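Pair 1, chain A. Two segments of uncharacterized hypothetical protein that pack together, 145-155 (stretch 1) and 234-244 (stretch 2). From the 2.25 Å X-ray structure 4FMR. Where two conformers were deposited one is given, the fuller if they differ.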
# COMPACT_ATOMS: atom_id res chain seq x y z
N ASP A 145 -3.08 -8.06 -3.68
CA ASP A 145 -1.68 -8.19 -4.12
C ASP A 145 -1.02 -9.50 -3.56
O ASP A 145 0.19 -9.62 -3.59
CB ASP A 145 -0.89 -6.94 -3.67
CG ASP A 145 -0.88 -6.66 -2.18
OD1 ASP A 145 -1.55 -7.42 -1.42
OD2 ASP A 145 -0.24 -5.68 -1.76
N PHE A 146 -1.82 -10.45 -3.05
CA PHE A 146 -1.39 -11.71 -2.45
C PHE A 146 -0.70 -11.51 -1.10
O PHE A 146 0.06 -12.38 -0.68
CB PHE A 146 -0.53 -12.57 -3.37
CG PHE A 146 -1.41 -13.62 -4.02
CD1 PHE A 146 -2.10 -13.33 -5.19
CD2 PHE A 146 -1.64 -14.84 -3.41
CE1 PHE A 146 -2.91 -14.29 -5.78
CE2 PHE A 146 -2.48 -15.79 -3.99
CZ PHE A 146 -3.13 -15.49 -5.16
N SER A 147 -1.01 -10.39 -0.42
CA SER A 147 -0.64 -10.17 0.97
C SER A 147 -1.83 -10.69 1.78
O SER A 147 -2.97 -10.60 1.32
CB SER A 147 -0.32 -8.70 1.25
OG SER A 147 -1.49 -7.91 1.09
N ALA A 148 -1.57 -11.31 2.94
CA ALA A 148 -2.62 -11.96 3.72
C ALA A 148 -2.39 -11.80 5.22
O ALA A 148 -1.29 -11.46 5.65
CB ALA A 148 -2.67 -13.44 3.35
N THR A 149 -3.44 -12.05 6.00
CA THR A 149 -3.42 -11.94 7.46
C THR A 149 -3.53 -13.35 8.10
O THR A 149 -4.50 -14.05 7.85
CB THR A 149 -4.57 -11.02 7.93
OG1 THR A 149 -4.56 -9.79 7.19
CG2 THR A 149 -4.49 -10.71 9.42
N ALA A 150 -2.54 -13.72 8.94
CA ALA A 150 -2.53 -14.98 9.70
C ALA A 150 -3.72 -15.02 10.65
O ALA A 150 -4.08 -13.99 11.19
CB ALA A 150 -1.23 -15.13 10.49
N GLY A 151 -4.34 -16.18 10.80
CA GLY A 151 -5.52 -16.36 11.65
C GLY A 151 -6.79 -15.82 11.04
O GLY A 151 -7.81 -15.77 11.73
N ARG A 152 -6.74 -15.39 9.77
CA ARG A 152 -7.89 -14.79 9.09
C ARG A 152 -8.11 -15.45 7.72
O ARG A 152 -7.31 -16.29 7.30
CB ARG A 152 -7.70 -13.27 8.96
CG ARG A 152 -7.80 -12.49 10.30
CD ARG A 152 -9.21 -12.49 10.88
NE ARG A 152 -9.31 -11.77 12.15
CZ ARG A 152 -9.55 -10.47 12.26
NH1 ARG A 152 -9.71 -9.72 11.17
NH2 ARG A 152 -9.62 -9.90 13.46
N ASN A 153 -9.22 -15.11 7.05
CA ASN A 153 -9.56 -15.73 5.78
C ASN A 153 -8.87 -15.13 4.57
O ASN A 153 -8.63 -13.94 4.48
CB ASN A 153 -11.07 -15.71 5.54
CG ASN A 153 -11.80 -16.64 6.47
OD1 ASN A 153 -11.68 -17.87 6.39
ND2 ASN A 153 -12.54 -16.07 7.41
N PHE A 154 -8.61 -16.01 3.61
CA PHE A 154 -8.00 -15.67 2.35
C PHE A 154 -8.77 -16.37 1.24
O PHE A 154 -9.18 -17.52 1.41
CB PHE A 154 -6.51 -16.08 2.35
CG PHE A 154 -5.77 -15.45 1.20
CD1 PHE A 154 -5.34 -14.13 1.28
CD2 PHE A 154 -5.56 -16.16 0.02
CE1 PHE A 154 -4.70 -13.53 0.19
CE2 PHE A 154 -4.92 -15.55 -1.08
CZ PHE A 154 -4.50 -14.24 -0.98
N THR A 155 -9.01 -15.65 0.12
CA THR A 155 -9.71 -16.21 -1.04
C THR A 155 -8.74 -16.34 -2.23
O THR A 155 -8.09 -15.38 -2.61
CB THR A 155 -10.95 -15.38 -1.44
OG1 THR A 155 -11.83 -15.27 -0.32
CG2 THR A 155 -11.71 -16.00 -2.59
N SER A 234 0.78 -23.42 -7.70
CA SER A 234 1.29 -22.55 -6.66
C SER A 234 1.17 -21.08 -6.98
O SER A 234 0.97 -20.70 -8.14
CB SER A 234 2.77 -22.86 -6.42
OG SER A 234 2.94 -24.12 -5.78
N HIS A 235 1.33 -20.27 -5.94
CA HIS A 235 1.39 -18.82 -6.00
C HIS A 235 2.11 -18.34 -4.75
O HIS A 235 1.88 -18.88 -3.68
CB HIS A 235 -0.00 -18.16 -6.14
CG HIS A 235 0.10 -16.75 -6.65
ND1 HIS A 235 0.55 -15.72 -5.85
CD2 HIS A 235 -0.12 -16.28 -7.90
CE1 HIS A 235 0.60 -14.65 -6.63
NE2 HIS A 235 0.17 -14.93 -7.86
N THR A 236 2.94 -17.31 -4.89
CA THR A 236 3.64 -16.73 -3.75
C THR A 236 2.63 -15.93 -2.90
O THR A 236 1.62 -15.44 -3.42
CB THR A 236 4.83 -15.89 -4.22
OG1 THR A 236 5.68 -15.66 -3.10
CG2 THR A 236 4.40 -14.58 -4.88
N ILE A 237 2.90 -15.81 -1.59
CA ILE A 237 1.98 -15.11 -0.69
C ILE A 237 2.78 -14.47 0.43
O ILE A 237 3.67 -15.09 1.00
CB ILE A 237 0.84 -16.08 -0.13
CG1 ILE A 237 -0.26 -15.32 0.68
CG2 ILE A 237 1.43 -17.23 0.70
CD1 ILE A 237 -1.60 -16.17 1.00
N TYR A 238 2.41 -13.25 0.78
CA TYR A 238 3.02 -12.63 1.94
C TYR A 238 2.05 -12.76 3.11
O TYR A 238 0.89 -12.35 3.01
CB TYR A 238 3.42 -11.17 1.71
CG TYR A 238 3.95 -10.52 2.97
CD1 TYR A 238 5.26 -10.73 3.40
CD2 TYR A 238 3.13 -9.71 3.75
CE1 TYR A 238 5.73 -10.20 4.59
CE2 TYR A 238 3.58 -9.17 4.96
CZ TYR A 238 4.89 -9.40 5.37
OH TYR A 238 5.35 -8.83 6.53
N ILE A 239 2.52 -13.30 4.21
CA ILE A 239 1.65 -13.43 5.38
C ILE A 239 2.11 -12.45 6.45
O ILE A 239 3.29 -12.41 6.80
CB ILE A 239 1.60 -14.90 5.88
CG1 ILE A 239 0.91 -15.79 4.78
CG2 ILE A 239 0.85 -14.99 7.24
CD1 ILE A 239 0.99 -17.23 4.92
N GLY A 240 1.17 -11.64 6.93
CA GLY A 240 1.41 -10.70 8.01
C GLY A 240 0.86 -11.34 9.27
O GLY A 240 -0.19 -11.99 9.22
N GLY A 241 1.60 -11.17 10.38
CA GLY A 241 1.24 -11.73 11.68
C GLY A 241 -0.19 -11.48 12.10
O GLY A 241 -0.80 -10.48 11.70
N ALA A 242 -0.74 -12.42 12.88
CA ALA A 242 -2.10 -12.44 13.40
C ALA A 242 -2.49 -11.10 14.06
O ALA A 242 -1.65 -10.49 14.73
CB ALA A 242 -2.25 -13.57 14.41
N PRO A 243 -3.74 -10.60 13.88
CA PRO A 243 -4.12 -9.33 14.55
C PRO A 243 -4.20 -9.50 16.09
O PRO A 243 -4.41 -10.62 16.60
CB PRO A 243 -5.48 -8.98 13.94
CG PRO A 243 -6.00 -10.23 13.34
CD PRO A 243 -4.87 -11.19 13.12
N GLU A 244 -3.98 -8.39 16.84
CA GLU A 244 -3.99 -8.36 18.30
C GLU A 244 -5.41 -8.52 18.86
O GLU A 244 -6.34 -7.86 18.40
CB GLU A 244 -3.36 -7.06 18.83

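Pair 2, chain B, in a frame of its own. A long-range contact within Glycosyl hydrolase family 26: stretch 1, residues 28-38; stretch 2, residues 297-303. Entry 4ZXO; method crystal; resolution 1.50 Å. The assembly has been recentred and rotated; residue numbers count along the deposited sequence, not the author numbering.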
# COMPACT_ATOMS: atom_id res chain seq x y z
N LEU B 28 6.21 9.75 5.42
CA LEU B 28 4.76 9.85 5.68
C LEU B 28 4.27 8.69 6.48
O LEU B 28 4.63 7.57 6.17
CB LEU B 28 3.98 9.90 4.35
CG LEU B 28 4.24 11.16 3.49
CD1 LEU B 28 3.91 10.85 1.99
CD2 LEU B 28 3.45 12.34 4.01
N PHE B 29 3.44 8.95 7.48
CA PHE B 29 2.85 7.86 8.23
C PHE B 29 1.51 7.45 7.67
O PHE B 29 0.67 8.33 7.38
CB PHE B 29 2.66 8.24 9.69
CG PHE B 29 2.17 7.08 10.53
CD1 PHE B 29 3.04 6.04 10.89
CD2 PHE B 29 0.84 6.97 10.87
CE1 PHE B 29 2.57 4.92 11.63
CE2 PHE B 29 0.38 5.85 11.60
CZ PHE B 29 1.24 4.84 11.98
N GLY B 30 1.28 6.13 7.58
CA GLY B 30 0.10 5.58 6.95
C GLY B 30 -0.70 4.61 7.81
O GLY B 30 -0.14 3.92 8.67
N HIS B 31 -1.99 4.50 7.51
CA HIS B 31 -2.83 3.51 8.15
C HIS B 31 -3.89 3.02 7.16
O HIS B 31 -4.59 3.84 6.52
CB HIS B 31 -3.48 4.16 9.38
CG HIS B 31 -4.33 3.20 10.20
ND1 HIS B 31 -5.51 3.59 10.79
CD2 HIS B 31 -4.14 1.90 10.53
CE1 HIS B 31 -6.03 2.57 11.46
NE2 HIS B 31 -5.22 1.52 11.30
N HIS B 32 -4.06 1.72 7.07
CA HIS B 32 -5.09 1.11 6.25
C HIS B 32 -6.49 1.30 6.85
O HIS B 32 -6.71 1.18 8.06
CB HIS B 32 -4.80 -0.40 6.06
CG HIS B 32 -5.61 -1.04 4.98
ND1 HIS B 32 -5.28 -0.94 3.62
CD2 HIS B 32 -6.76 -1.77 5.04
CE1 HIS B 32 -6.20 -1.59 2.91
NE2 HIS B 32 -7.09 -2.13 3.75
N ASP B 33 -7.41 1.64 5.97
CA ASP B 33 -8.85 1.83 6.27
C ASP B 33 -9.06 2.89 7.37
O ASP B 33 -10.04 2.84 8.11
CB ASP B 33 -9.49 0.47 6.64
CG ASP B 33 -9.86 -0.33 5.41
OD1 ASP B 33 -9.93 0.28 4.31
OD2 ASP B 33 -10.06 -1.56 5.53
N ASP B 34 -8.14 3.87 7.42
CA ASP B 34 -8.08 4.74 8.58
C ASP B 34 -9.36 5.54 8.84
O ASP B 34 -9.80 5.67 10.01
CB ASP B 34 -6.93 5.75 8.39
CG ASP B 34 -6.72 6.60 9.64
OD1 ASP B 34 -6.34 6.04 10.69
OD2 ASP B 34 -6.99 7.82 9.58
N THR B 35 -9.98 6.03 7.77
CA THR B 35 -11.19 6.82 7.91
C THR B 35 -12.45 6.04 7.59
O THR B 35 -13.56 6.61 7.60
CB THR B 35 -11.12 8.05 7.01
OG1 THR B 35 -10.62 7.64 5.72
CG2 THR B 35 -10.18 9.09 7.62
N ALA B 36 -12.31 4.73 7.36
CA ALA B 36 -13.48 3.89 7.13
C ALA B 36 -14.05 3.31 8.44
O ALA B 36 -15.28 3.22 8.60
CB ALA B 36 -13.13 2.76 6.17
N TYR B 37 -13.17 2.89 9.35
CA TYR B 37 -13.62 2.30 10.63
C TYR B 37 -12.41 2.16 11.56
O TYR B 37 -11.27 2.42 11.16
CB TYR B 37 -14.31 0.92 10.39
CG TYR B 37 -13.40 -0.05 9.65
CD1 TYR B 37 -12.32 -0.65 10.30
CD2 TYR B 37 -13.61 -0.34 8.30
CE1 TYR B 37 -11.47 -1.53 9.65
CE2 TYR B 37 -12.78 -1.22 7.63
CZ TYR B 37 -11.69 -1.79 8.29
OH TYR B 37 -10.80 -2.61 7.61
N GLY B 38 -12.65 1.75 12.80
CA GLY B 38 -11.57 1.51 13.75
C GLY B 38 -12.15 0.75 14.92
O GLY B 38 -13.26 0.19 14.83
N TYR B 297 7.27 6.48 2.83
CA TYR B 297 6.17 6.31 3.76
C TYR B 297 6.29 4.96 4.47
O TYR B 297 7.06 4.08 4.04
CB TYR B 297 4.79 6.45 3.09
CG TYR B 297 4.44 5.51 1.95
CD1 TYR B 297 3.67 4.34 2.15
CD2 TYR B 297 4.87 5.80 0.65
CE1 TYR B 297 3.31 3.52 1.03
CE2 TYR B 297 4.54 5.03 -0.42
CZ TYR B 297 3.77 3.90 -0.24
OH TYR B 297 3.52 3.16 -1.39
N VAL B 298 5.57 4.85 5.59
CA VAL B 298 5.47 3.62 6.37
C VAL B 298 4.01 3.47 6.70
O VAL B 298 3.40 4.43 7.22
CB VAL B 298 6.31 3.65 7.69
CG1 VAL B 298 6.00 4.81 8.56
CG2 VAL B 298 6.10 2.35 8.51
N LEU B 299 3.43 2.29 6.46
CA LEU B 299 2.00 2.14 6.63
C LEU B 299 1.74 0.97 7.54
O LEU B 299 2.26 -0.11 7.33
CB LEU B 299 1.33 1.90 5.26
CG LEU B 299 -0.20 1.83 5.40
CD1 LEU B 299 -0.92 2.73 4.40
CD2 LEU B 299 -0.64 0.40 5.28
N VAL B 300 0.91 1.19 8.56
CA VAL B 300 0.52 0.07 9.44
C VAL B 300 -0.91 -0.37 9.09
O VAL B 300 -1.75 0.41 8.55
CB VAL B 300 0.59 0.43 10.94
CG1 VAL B 300 2.02 0.86 11.32
CG2 VAL B 300 -0.46 1.45 11.35
N TRP B 301 -1.20 -1.63 9.41
CA TRP B 301 -2.42 -2.27 8.91
C TRP B 301 -3.67 -1.84 9.71
O TRP B 301 -3.59 -1.01 10.62
CB TRP B 301 -2.24 -3.80 8.90
CG TRP B 301 -3.21 -4.50 7.95
CD1 TRP B 301 -4.19 -5.45 8.27
CD2 TRP B 301 -3.35 -4.28 6.53
NE1 TRP B 301 -4.89 -5.82 7.14
CE2 TRP B 301 -4.41 -5.11 6.07
CE3 TRP B 301 -2.65 -3.49 5.61
CZ2 TRP B 301 -4.75 -5.18 4.71
CZ3 TRP B 301 -3.01 -3.53 4.27
CH2 TRP B 301 -4.07 -4.37 3.84
N ARG B 302 -4.83 -2.34 9.28
CA ARG B 302 -6.13 -1.81 9.71
C ARG B 302 -6.49 -2.07 11.15
O ARG B 302 -5.91 -2.93 11.81
CB ARG B 302 -7.26 -2.37 8.80
CG ARG B 302 -7.51 -3.86 8.99
CD ARG B 302 -8.20 -4.48 7.78
NE ARG B 302 -8.63 -5.85 8.14
CZ ARG B 302 -9.81 -6.16 8.69
NH1 ARG B 302 -10.77 -5.22 8.92
NH2 ARG B 302 -10.03 -7.43 9.05
N ASN B 303 -7.41 -1.26 11.66
CA ASN B 303 -7.95 -1.48 13.02
C ASN B 303 -9.31 -2.13 12.88
O ASN B 303 -10.30 -1.44 12.65
CB ASN B 303 -8.03 -0.15 13.78
CG ASN B 303 -6.67 0.30 14.30
OD1 ASN B 303 -5.63 -0.20 13.84
ND2 ASN B 303 -6.67 1.24 15.25
O HOH W 1 -8.56 0.93 10.27

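Pair 1 and pair 2 share one backbone arrangement. In each, two parallel strands lie side by side, and the first leaves its strand through a type II turn while the second runs on as an extended segment. Fourteen central residues superpose with an RMSD of 1.0 Å. The strand directions differ by 37° in pair 1 and 26° in pair 2.

The backbone ladder is the same. In pair 1, A:Tyr238 N donates to A:Phe146 O (2.9 Å), A:Ala148 N to A:Tyr238 O (2.7 Å), A:Gly240 N to A:Ala148 O (2.8 Å) and A:Ala150 N to A:Gly240 O (2.9 Å). The equivalent bonds in pair 2 run from B:Val298 N to B:Leu28 O (2.9 Å), B:Gly30 N to B:Val298 O (2.7 Å), B:Val300 N to B:Gly30 O (2.9 Å) and B:His32 N to B:Val300 O (3.0 Å). The ladder fixes the register, so side chains at matched positions start from nearly the same places.

A:Ala148 matches B:Gly30. The methyl of A:Ala148 packs on A:Ile237, CB to CD1 3.8 Å. At B:Gly30 the neighbouring leucine takes up the room: an ideal CB would lie 2.9 Å from B:Leu299 CD1, a clash.

A:Gly240 matches B:Val300. The glycine contributes backbone alone, although a CB would have room. The valine fills this site, and its CG2 lies 3.8 Å from B:Phe29 CZ. On the same face in pair 1, A:Ser147 and A:Tyr238 meet more loosely, CB to CD2 4.4 Å.

A:Ala150 matches B:His32, and A:Gly241 matches B:Trp301. Pair 1 keeps this site small: A:Ala150 CB lies 3.9 Å from A:Ile239 CG2. Pair 2 puts an aromatic stack here. The B:His32 ring lies face to face with the six-membered ring of B:Trp301, with planes at 15° and centroids 3.9 Å apart. Pair 1 has its stack at the other end of the ladder. There the rings of A:Phe146 and A:His235 lie face to face, with planes at 20° and centroids 3.7 Å apart.

The turns also match, with A:Gly151 equivalent to B:Asp33. Both have positive phi, 76° and 57°. Glycine suits this conformation readily, but pair 2 has an aspartate. Its OD2 accepts a very short hydrogen bond from B:Tyr37 OH (2.4 Å). That hydroxyl in turn accepts from B:Arg302 NH1 (2.9 Å), so the turn is tied to the second stretch.

The last match is A:Pro243 with B:Asn303. The proline packs through carbon: its CD lies 3.8 Å from A:Thr149 CG2, and its CG sits over one face of the A:Arg152 guanidinium, 3.6 Å from NH2. The asparagine works through polar atoms. Its OD1 accepts a weak hydrogen bond from B:His31 NE2 (3.1 Å), and its N donates to water 1 (2.8 Å to the water O).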